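Local coordinates for photosystem II assembly protein Ycf48 (Thermosynechococcus elongatus, PDB 5OJ5), which probably assists early assembly of photosystem II and replacement of photodamaged D1, and binds the C-terminal extension of D1, at residues A[154-166]-A[176-190]. Sequence-based numbering, arbitrary orientation.
Sequences SAEMITNVGAIYR and ALVQEAIGVMRNLNR
Met185 tucks its side chain against the turn formed by Thr159 to Gly162. CB and CG pass the carbonyl O of Asn160, with Met185 CG 3.8 Å from Asn160 O. SD lies by the backbone of Gly162. The chain bends at its last torsion (chi3 -60°), which brings CE to Thr159 O on one side and to Ile158 CG2 on another. The Met185 and Ile158 side chains cross there at about a right angle. The backbone N of the same methionine donates to Asn160 O, almost in line with the C=O bond, at 3.1 Å. Ile182 N makes a second bond to the turn, at 2.9 Å to Val161 O. Thr159 OG1 accepts from Ala163 N, just past the turn, and is hydrogen-bonded to Pro141 O.

The protein is a seven-bladed beta-propeller. Here the outermost strand of one blade, 175-178, leads through a loop into 187-190, the first strand of the next. At the start of this link lies a classic beta bulge: Leu177 and Val178 share Ile164 as their partner, and Ile164 O accepts from Leu177 N (2.8 Å) and Val178 N. Ile164 CD1 packs on Val178 CG2, and Trp209 of the next blade touches all three of these side chains. Leu177 CD1 lies above the Arg166 guanidinium, off its centre.

Beyond Leu188, which packs on Ile158, a salt bridge also links the two blades. Arg190 is extended as far as NE and holds Glu156 OE1 through NE and NH2 together, the latter at 2.9 Å. Both nitrogens approach from one face of the carboxylate, whose plane is turned 62° from the guanidinium. Tyr196 OH bonds to this same OE1. Glu156 OE2 forms a longer salt bridge with Arg166 NH2, at 3.5 Å.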
loop_
_atom_site.group_PDB
_atom_site.type_symbol
_atom_site.label_atom_id
_atom_site.label_comp_id
_atom_site.label_asym_id
_atom_site.label_seq_id
_atom_site.Cartn_x
_atom_site.Cartn_y
_atom_site.Cartn_z
ATOM N N SER A 154 -15.226 12.228 -8.278
ATOM C CA SER A 154 -14.399 11.454 -9.190
ATOM C C SER A 154 -13.551 10.439 -8.427
ATOM O O SER A 154 -13.090 10.686 -7.307
ATOM C CB SER A 154 -13.482 12.396 -9.969
ATOM O OG SER A 154 -14.185 13.135 -10.979
ATOM N N ALA A 155 -13.323 9.297 -9.077
ATOM C CA ALA A 155 -12.468 8.262 -8.495
ATOM C C ALA A 155 -11.987 7.361 -9.619
ATOM O O ALA A 155 -12.608 7.277 -10.685
ATOM C CB ALA A 155 -13.204 7.439 -7.451
ATOM N N GLU A 156 -10.886 6.668 -9.371
ATOM C CA GLU A 156 -10.397 5.633 -10.273
ATOM C C GLU A 156 -10.278 4.322 -9.546
ATOM O O GLU A 156 -9.936 4.278 -8.379
ATOM C CB GLU A 156 -9.127 6.010 -10.882
ATOM C CG GLU A 156 -8.061 6.433 -10.106
ATOM C CD GLU A 156 -7.027 7.153 -10.981
ATOM O OE1 GLU A 156 -5.840 6.905 -10.770
ATOM O OE2 GLU A 156 -7.365 7.939 -11.913
ATOM N N MET A 157 -10.581 3.248 -10.267
ATOM C CA MET A 157 -10.586 1.899 -9.728
ATOM C C MET A 157 -9.782 0.974 -10.633
ATOM O O MET A 157 -9.867 1.062 -11.862
ATOM C CB MET A 157 -12.067 1.411 -9.655
ATOM C CG MET A 157 -12.172 -0.042 -9.180
ATOM S SD MET A 157 -13.799 -0.639 -8.827
ATOM C CE MET A 157 -14.660 -0.310 -10.378
ATOM N N ILE A 158 -9.024 0.082 -10.019
ATOM C CA ILE A 158 -8.293 -0.943 -10.758
ATOM C C ILE A 158 -8.719 -2.288 -10.209
ATOM O O ILE A 158 -8.771 -2.481 -8.980
ATOM C CB ILE A 158 -6.762 -0.762 -10.656
ATOM C CG1 ILE A 158 -6.428 0.641 -11.160
ATOM C CG2 ILE A 158 -6.052 -1.822 -11.513
ATOM C CD1 ILE A 158 -4.951 0.880 -11.428
ATOM N N THR A 159 -8.982 -3.246 -11.112
ATOM C CA THR A 159 -9.311 -4.598 -10.670
ATOM C C THR A 159 -8.074 -5.426 -10.443
ATOM O O THR A 159 -6.964 -5.045 -10.798
ATOM C CB THR A 159 -10.257 -5.314 -11.638
ATOM O OG1 THR A 159 -9.517 -5.721 -12.785
ATOM C CG2 THR A 159 -11.459 -4.439 -12.034
ATOM N N ASN A 160 -8.283 -6.624 -9.876
ATOM C CA ASN A 160 -7.171 -7.513 -9.576
ATOM C C ASN A 160 -6.415 -7.983 -10.812
ATOM O O ASN A 160 -5.267 -8.431 -10.661
ATOM C CB ASN A 160 -7.617 -8.690 -8.718
ATOM C CG ASN A 160 -8.531 -9.576 -9.392
ATOM O OD1 ASN A 160 -9.271 -9.205 -10.261
ATOM N ND2 ASN A 160 -8.515 -10.829 -8.968
ATOM N N VAL A 161 -7.007 -7.865 -12.003
ATOM C CA VAL A 161 -6.368 -8.223 -13.242
ATOM C C VAL A 161 -6.065 -6.995 -14.088
ATOM O O VAL A 161 -5.784 -7.101 -15.291
ATOM C CB VAL A 161 -7.145 -9.284 -14.027
ATOM C CG1 VAL A 161 -7.156 -10.597 -13.223
ATOM C CG2 VAL A 161 -8.542 -8.818 -14.378
ATOM N N GLY A 162 -6.044 -5.801 -13.467
ATOM C CA GLY A 162 -5.531 -4.633 -14.132
ATOM C C GLY A 162 -6.499 -3.908 -15.031
ATOM O O GLY A 162 -6.073 -3.011 -15.766
ATOM N N ALA A 163 -7.811 -4.210 -14.990
ATOM C CA ALA A 163 -8.751 -3.355 -15.718
ATOM C C ALA A 163 -8.914 -2.055 -14.937
ATOM O O ALA A 163 -8.931 -2.063 -13.703
ATOM C CB ALA A 163 -10.097 -4.082 -15.884
ATOM N N ILE A 164 -8.932 -0.934 -15.654
ATOM C CA ILE A 164 -8.896 0.391 -15.047
ATOM C C ILE A 164 -10.140 1.158 -15.478
ATOM O O ILE A 164 -10.439 1.236 -16.676
ATOM C CB ILE A 164 -7.638 1.175 -15.465
ATOM C CG1 ILE A 164 -6.376 0.379 -15.152
ATOM C CG2 ILE A 164 -7.643 2.562 -14.808
ATOM C CD1 ILE A 164 -5.079 1.096 -15.532
ATOM N N TYR A 165 -10.849 1.727 -14.509
ATOM C CA TYR A 165 -12.082 2.474 -14.722
ATOM C C TYR A 165 -12.027 3.800 -13.975
ATOM O O TYR A 165 -11.377 3.918 -12.936
ATOM C CB TYR A 165 -13.281 1.692 -14.191
ATOM C CG TYR A 165 -13.465 0.406 -14.920
ATOM C CD1 TYR A 165 -14.324 0.317 -16.001
ATOM C CD2 TYR A 165 -12.739 -0.733 -14.536
ATOM C CE1 TYR A 165 -14.435 -0.864 -16.718
ATOM C CE2 TYR A 165 -12.851 -1.906 -15.215
ATOM C CZ TYR A 165 -13.691 -1.953 -16.316
ATOM O OH TYR A 165 -13.792 -3.138 -16.977
ATOM N N ARG A 166 -12.766 4.779 -14.477
ATOM C CA ARG A 166 -12.898 6.053 -13.797
ATOM C C ARG A 166 -14.364 6.461 -13.739
ATOM O O ARG A 166 -15.123 6.234 -14.674
ATOM C CB ARG A 166 -12.077 7.157 -14.510
ATOM C CG ARG A 166 -11.906 8.493 -13.796
ATOM C CD ARG A 166 -11.028 9.480 -14.613
ATOM N NE ARG A 166 -9.586 9.185 -14.500
ATOM C CZ ARG A 166 -8.764 9.046 -15.532
ATOM N NH1 ARG A 166 -9.244 9.144 -16.768
ATOM N NH2 ARG A 166 -7.471 8.792 -15.334
ATOM N N ALA A 176 -14.407 2.831 -18.955
ATOM C CA ALA A 176 -13.282 1.924 -19.063
ATOM C C ALA A 176 -12.105 2.642 -19.689
ATOM O O ALA A 176 -12.209 3.207 -20.784
ATOM C CB ALA A 176 -13.695 0.715 -19.891
ATOM N N LEU A 177 -10.994 2.669 -18.992
ATOM C CA LEU A 177 -9.744 3.184 -19.518
ATOM C C LEU A 177 -8.867 2.075 -20.045
ATOM O O LEU A 177 -8.224 2.259 -21.081
ATOM C CB LEU A 177 -8.977 3.967 -18.456
ATOM C CG LEU A 177 -9.760 5.091 -17.804
ATOM C CD1 LEU A 177 -8.867 5.762 -16.789
ATOM C CD2 LEU A 177 -10.311 6.043 -18.793
ATOM N N VAL A 178 -8.855 0.929 -19.363
ATOM C CA VAL A 178 -8.108 -0.242 -19.808
ATOM C C VAL A 178 -9.005 -1.443 -19.585
ATOM O O VAL A 178 -9.432 -1.699 -18.455
ATOM C CB VAL A 178 -6.786 -0.437 -19.032
ATOM C CG1 VAL A 178 -6.112 -1.764 -19.407
ATOM C CG2 VAL A 178 -5.841 0.732 -19.272
ATOM N N GLN A 179 -9.269 -2.205 -20.659
ATOM C CA GLN A 179 -10.034 -3.442 -20.566
ATOM C C GLN A 179 -9.204 -4.663 -20.888
ATOM O O GLN A 179 -9.709 -5.788 -20.761
ATOM C CB GLN A 179 -11.209 -3.411 -21.554
ATOM C CG GLN A 179 -12.192 -2.346 -21.192
ATOM C CD GLN A 179 -13.451 -2.400 -22.013
ATOM O OE1 GLN A 179 -14.301 -3.241 -21.785
ATOM N NE2 GLN A 179 -13.586 -1.474 -22.950
ATOM N N GLU A 180 -7.935 -4.499 -21.255
ATOM C CA GLU A 180 -7.083 -5.648 -21.602
ATOM C C GLU A 180 -6.453 -6.139 -20.310
ATOM O O GLU A 180 -5.513 -5.523 -19.782
ATOM C CB GLU A 180 -6.022 -5.209 -22.612
ATOM C CG GLU A 180 -6.571 -4.739 -23.904
ATOM C CD GLU A 180 -6.326 -3.274 -24.125
ATOM O OE1 GLU A 180 -5.893 -2.931 -25.257
ATOM O OE2 GLU A 180 -6.607 -2.481 -23.171
ATOM N N ALA A 181 -7.010 -7.207 -19.759
ATOM C CA ALA A 181 -6.548 -7.743 -18.480
ATOM C C ALA A 181 -5.155 -8.347 -18.600
ATOM O O ALA A 181 -4.797 -8.914 -19.639
ATOM C CB ALA A 181 -7.548 -8.812 -18.028
ATOM N N ILE A 182 -4.409 -8.313 -17.490
ATOM C CA ILE A 182 -3.004 -8.732 -17.415
ATOM C C ILE A 182 -2.723 -9.825 -16.385
ATOM O O ILE A 182 -1.552 -9.988 -15.951
ATOM C CB ILE A 182 -2.072 -7.538 -17.172
ATOM C CG1 ILE A 182 -2.395 -6.828 -15.845
ATOM C CG2 ILE A 182 -2.136 -6.597 -18.349
ATOM C CD1 ILE A 182 -1.304 -5.810 -15.424
ATOM N N GLY A 183 -3.712 -10.597 -15.999
ATOM C CA GLY A 183 -3.486 -11.613 -14.972
ATOM C C GLY A 183 -3.446 -10.985 -13.600
ATOM O O GLY A 183 -3.504 -9.753 -13.435
ATOM N N VAL A 184 -3.459 -11.833 -12.582
ATOM C CA VAL A 184 -3.596 -11.341 -11.209
ATOM C C VAL A 184 -2.306 -10.707 -10.765
ATOM O O VAL A 184 -1.295 -11.370 -10.629
ATOM C CB VAL A 184 -4.044 -12.475 -10.271
ATOM C CG1 VAL A 184 -4.213 -11.929 -8.861
ATOM C CG2 VAL A 184 -5.389 -13.107 -10.727
ATOM N N MET A 185 -2.333 -9.436 -10.485
ATOM C CA MET A 185 -1.123 -8.704 -10.126
ATOM C C MET A 185 -0.644 -9.113 -8.746
ATOM O O MET A 185 -1.420 -9.213 -7.805
ATOM C CB MET A 185 -1.493 -7.206 -10.101
ATOM C CG MET A 185 -2.004 -6.649 -11.426
ATOM S SD MET A 185 -2.558 -4.969 -11.405
ATOM C CE MET A 185 -3.854 -5.048 -10.217
ATOM N N ARG A 186 0.661 -9.300 -8.604
ATOM C CA ARG A 186 1.281 -9.578 -7.322
ATOM C C ARG A 186 1.320 -8.336 -6.422
ATOM O O ARG A 186 1.258 -8.442 -5.193
ATOM C CB ARG A 186 2.720 -10.086 -7.575
ATOM C CG ARG A 186 3.432 -10.581 -6.357
ATOM C CD ARG A 186 4.790 -11.073 -6.739
ATOM N NE ARG A 186 5.392 -11.886 -5.705
ATOM C CZ ARG A 186 5.408 -13.221 -5.643
ATOM N NH1 ARG A 186 4.840 -14.025 -6.553
ATOM N NH2 ARG A 186 6.019 -13.782 -4.604
ATOM N N ASN A 187 1.431 -7.156 -7.009
ATOM C CA ASN A 187 1.500 -5.899 -6.279
ATOM C C ASN A 187 1.185 -4.806 -7.282
ATOM O O ASN A 187 1.366 -4.991 -8.491
ATOM C CB ASN A 187 2.868 -5.686 -5.596
ATOM C CG ASN A 187 2.877 -6.124 -4.152
ATOM O OD1 ASN A 187 1.976 -5.774 -3.392
ATOM N ND2 ASN A 187 3.911 -6.846 -3.739
ATOM N N LEU A 188 0.724 -3.668 -6.759
ATOM C CA LEU A 188 0.284 -2.532 -7.550
ATOM C C LEU A 188 0.578 -1.274 -6.760
ATOM O O LEU A 188 0.214 -1.197 -5.587
ATOM C CB LEU A 188 -1.231 -2.656 -7.790
ATOM C CG LEU A 188 -1.920 -1.504 -8.497
ATOM C CD1 LEU A 188 -1.428 -1.320 -9.919
ATOM C CD2 LEU A 188 -3.435 -1.701 -8.481
ATOM N N ASN A 189 1.187 -0.278 -7.393
ATOM C CA ASN A 189 1.432 1.010 -6.730
ATOM C C ASN A 189 1.169 2.135 -7.708
ATOM O O ASN A 189 1.266 1.967 -8.931
ATOM C CB ASN A 189 2.847 1.091 -6.141
ATOM C CG ASN A 189 2.900 0.530 -4.745
ATOM O OD1 ASN A 189 2.130 0.968 -3.885
ATOM N ND2 ASN A 189 3.744 -0.453 -4.507
ATOM N N ARG A 190 0.868 3.305 -7.161
ATOM C CA ARG A 190 0.462 4.493 -7.897
ATOM C C ARG A 190 1.448 5.638 -7.677
ATOM O O ARG A 190 1.988 5.792 -6.573
ATOM C CB ARG A 190 -0.935 4.922 -7.403
ATOM C CG ARG A 190 -1.557 6.008 -8.253
ATOM C CD ARG A 190 -2.911 6.400 -7.674
ATOM N NE ARG A 190 -3.726 7.191 -8.587
ATOM C CZ ARG A 190 -3.700 8.522 -8.664
ATOM N NH1 ARG A 190 -2.876 9.236 -7.899
ATOM N NH2 ARG A 190 -4.488 9.128 -9.546
HETATM O O HOH W 1 -15.017 -3.597 -19.202
#